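Local structure of glycosyl hydrolase (Rhizobium leguminosarum bv. trifolii, 5NDX) at residues R16-F21 and L398-P403. The protein probably hydrolyses O-glycosidic bonds as a bacterial orthologue of human alpha-L-iduronidase, in glycoside hydrolase family 39. The protein carries 2 engineered substitutions. Residues are numbered along the deposited sequence; the frame is centred on the assembly and turned at random.
With SO4 (sulfate ion), chain B; SO4 (sulfate ion), chain K.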
loop_
_atom_site.group_PDB
_atom_site.type_symbol
_atom_site.label_atom_id
_atom_site.label_comp_id
_atom_site.label_asym_id
_atom_site.label_seq_id
_atom_site.Cartn_x
_atom_site.Cartn_y
_atom_site.Cartn_z
ATOM N N ARG A 16 20.716 -9.217 -9.226
ATOM C CA ARG A 16 19.529 -9.443 -10.023
ATOM C C ARG A 16 18.642 -8.170 -10.011
ATOM O O ARG A 16 18.836 -7.281 -9.178
ATOM C CB ARG A 16 18.747 -10.657 -9.479
ATOM C CG ARG A 16 18.411 -10.593 -8.011
ATOM C CD ARG A 16 17.419 -11.695 -7.610
ATOM N NE ARG A 16 17.343 -11.663 -6.163
ATOM C CZ ARG A 16 16.363 -11.155 -5.404
ATOM N NH1 ARG A 16 15.239 -10.683 -5.898
ATOM N NH2 ARG A 16 16.538 -11.173 -4.104
ATOM N N PRO A 17 17.674 -8.078 -10.928
ATOM C CA PRO A 17 16.702 -7.004 -10.815
ATOM C C PRO A 17 15.860 -7.123 -9.532
ATOM O O PRO A 17 15.758 -8.192 -8.946
ATOM C CB PRO A 17 15.791 -7.199 -12.047
ATOM C CG PRO A 17 16.516 -8.173 -12.958
ATOM C CD PRO A 17 17.338 -9.015 -12.022
ATOM N N PHE A 18 15.326 -5.999 -9.084
ATOM C CA PHE A 18 14.470 -5.953 -7.912
ATOM C C PHE A 18 13.201 -5.246 -8.316
ATOM O O PHE A 18 13.266 -4.147 -8.850
ATOM C CB PHE A 18 15.129 -5.160 -6.776
ATOM C CG PHE A 18 14.355 -5.219 -5.516
ATOM C CD1 PHE A 18 14.297 -6.414 -4.787
ATOM C CD2 PHE A 18 13.592 -4.130 -5.109
ATOM C CE1 PHE A 18 13.560 -6.475 -3.623
ATOM C CE2 PHE A 18 12.864 -4.196 -3.952
ATOM C CZ PHE A 18 12.826 -5.372 -3.218
ATOM N N ASN A 19 12.064 -5.869 -8.058
ATOM C CA ASN A 19 10.788 -5.228 -8.222
ATOM C C ASN A 19 10.126 -4.970 -6.881
ATOM O O ASN A 19 10.182 -5.816 -5.965
ATOM C CB ASN A 19 9.881 -6.095 -9.055
ATOM C CG ASN A 19 10.299 -6.114 -10.529
ATOM O OD1 ASN A 19 11.066 -7.033 -10.805
ATOM N N ARG A 20 9.482 -3.812 -6.796
ATOM C CA ARG A 20 8.641 -3.468 -5.648
ATOM C C ARG A 20 7.280 -4.027 -5.962
ATOM O O ARG A 20 6.440 -3.367 -6.552
ATOM C CB ARG A 20 8.620 -1.949 -5.402
ATOM C CG ARG A 20 10.048 -1.380 -5.178
ATOM C CD ARG A 20 10.104 0.148 -5.125
ATOM N NE ARG A 20 9.511 0.623 -6.351
ATOM C CZ ARG A 20 8.696 1.642 -6.492
ATOM N NH1 ARG A 20 8.371 2.468 -5.491
ATOM N NH2 ARG A 20 8.174 1.796 -7.673
ATOM N N PHE A 21 7.065 -5.280 -5.557
ATOM C CA PHE A 21 5.938 -6.060 -5.991
ATOM C C PHE A 21 4.678 -5.992 -5.093
ATOM O O PHE A 21 3.737 -6.756 -5.302
ATOM C CB PHE A 21 6.400 -7.526 -6.177
ATOM C CG PHE A 21 6.918 -8.185 -4.906
ATOM C CD1 PHE A 21 6.048 -8.687 -3.959
ATOM C CD2 PHE A 21 8.275 -8.265 -4.656
ATOM C CE1 PHE A 21 6.533 -9.259 -2.778
ATOM C CE2 PHE A 21 8.781 -8.831 -3.476
ATOM C CZ PHE A 21 7.913 -9.337 -2.557
ATOM N N LEU A 398 16.757 -5.960 2.667
ATOM C CA LEU A 398 16.482 -5.768 1.217
ATOM C C LEU A 398 17.481 -4.697 0.754
ATOM O O LEU A 398 17.268 -3.502 0.980
ATOM C CB LEU A 398 15.042 -5.326 0.950
ATOM C CG LEU A 398 13.941 -6.311 1.411
ATOM C CD1 LEU A 398 12.605 -5.611 1.473
ATOM C CD2 LEU A 398 13.873 -7.520 0.471
ATOM N N PRO A 399 18.588 -5.118 0.131
ATOM C CA PRO A 399 19.661 -4.223 -0.217
ATOM C C PRO A 399 19.610 -3.913 -1.685
ATOM O O PRO A 399 19.748 -4.829 -2.487
ATOM C CB PRO A 399 20.906 -5.027 0.142
ATOM C CG PRO A 399 20.503 -6.440 -0.120
ATOM C CD PRO A 399 18.980 -6.531 -0.041
ATOM N N THR A 400 19.316 -2.652 -2.032
ATOM C CA THR A 400 19.105 -2.266 -3.420
ATOM C C THR A 400 19.992 -1.102 -3.838
ATOM O O THR A 400 20.360 -0.265 -3.018
ATOM C CB THR A 400 17.645 -1.905 -3.743
ATOM O OG1 THR A 400 17.275 -0.701 -3.062
ATOM C CG2 THR A 400 16.712 -3.051 -3.410
ATOM N N ARG A 401 20.312 -1.076 -5.124
ATOM C CA ARG A 401 20.979 0.075 -5.791
ATOM C C ARG A 401 19.914 0.931 -6.459
ATOM O O ARG A 401 18.996 0.418 -7.090
ATOM C CB ARG A 401 21.992 -0.402 -6.843
ATOM C CG ARG A 401 23.006 0.638 -7.394
ATOM C CD ARG A 401 23.820 -0.000 -8.553
ATOM N NE ARG A 401 22.900 -0.293 -9.667
ATOM C CZ ARG A 401 23.143 -1.018 -10.779
ATOM N NH1 ARG A 401 24.329 -1.585 -10.982
ATOM N NH2 ARG A 401 22.137 -1.174 -11.702
ATOM N N LEU A 402 20.047 2.225 -6.294
ATOM C CA LEU A 402 19.164 3.213 -6.928
ATOM C C LEU A 402 19.661 3.594 -8.357
ATOM O O LEU A 402 20.871 3.656 -8.604
ATOM C CB LEU A 402 19.115 4.478 -6.078
ATOM C CG LEU A 402 18.523 4.300 -4.667
ATOM C CD1 LEU A 402 18.916 5.452 -3.771
ATOM C CD2 LEU A 402 17.031 4.218 -4.794
ATOM N N PRO A 403 18.739 3.857 -9.274
ATOM C CA PRO A 403 19.128 4.524 -10.538
ATOM C C PRO A 403 19.870 5.793 -10.256
ATOM O O PRO A 403 19.436 6.586 -9.412
ATOM C CB PRO A 403 17.785 4.889 -11.191
ATOM C CG PRO A 403 16.789 3.903 -10.607
ATOM C CD PRO A 403 17.291 3.579 -9.207
HETATM S S SO4 B . 9.032 -1.653 -9.683
HETATM O O1 SO4 B . 10.326 -2.254 -9.311
HETATM O O2 SO4 B . 9.046 -0.202 -9.352
HETATM O O3 SO4 B . 7.873 -2.364 -9.087
HETATM O O4 SO4 B . 8.888 -1.782 -11.158
HETATM S S SO4 K . 19.715 -12.791 -3.881
HETATM O O1 SO4 K . 21.052 -12.342 -3.372
HETATM O O2 SO4 K . 19.681 -14.262 -4.141
HETATM O O3 SO4 K . 19.401 -12.124 -5.164
HETATM O O4 SO4 K . 18.695 -12.405 -2.870
#
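Phe18 and Thr400 show how an aromatic ring can pack a loop against a strand without one hydrogen bond passing between the two segments. The methyl CG2 of Thr400 lies over one face of the Phe18 ring in a CH-pi contact, 4.0 Å from the ring centroid and 22° off its normal. Thr400 CG2 is displaced toward the rim, where it comes nearest to CD2 of Phe18 at 3.7 Å. With CG anti to the backbone N (chi1 -174°), Phe18 carries its ring across to the strand. Leu398 adds a looser apolar touch, its CD2 methyl meeting CE1 of Phe18 obliquely at 4.2 Å. The hydroxyl of Thr400 is engaged by Ser408 O and Gly376 N, while its methyl serves the ring.

Several polar groups of the loop hold sulfate ions, probably from the crystallisation liquor. Arg20 grips one by its backbone N, 3.1 Å from O1, and by its guanidinium edge, where NE and NH2 share O2, NH2 at 2.8 Å with a 164° angle; Arg23 also binds sulfate. Were Arg20 replaced by an alanine, that sulfate would probably keep the backbone N but lose the guanidinium clamp, and Ala373 O and Asn50 O would lose their Arg20 donors. Arg16 holds the other sulfate edge-on, its NH2 2.8 Å from O4, and also forms a salt bridge with Asp296.

Phe18 is buried, touching Asp296 of helix 282-300 and Val379 of strand 378-385, beside strand 395-401; backbone hydrogen bonds from Arg16 to Val379 and Phe18 to Asp377 also tie down this connection from strand 13-15 to the first barrel strand, 24-27.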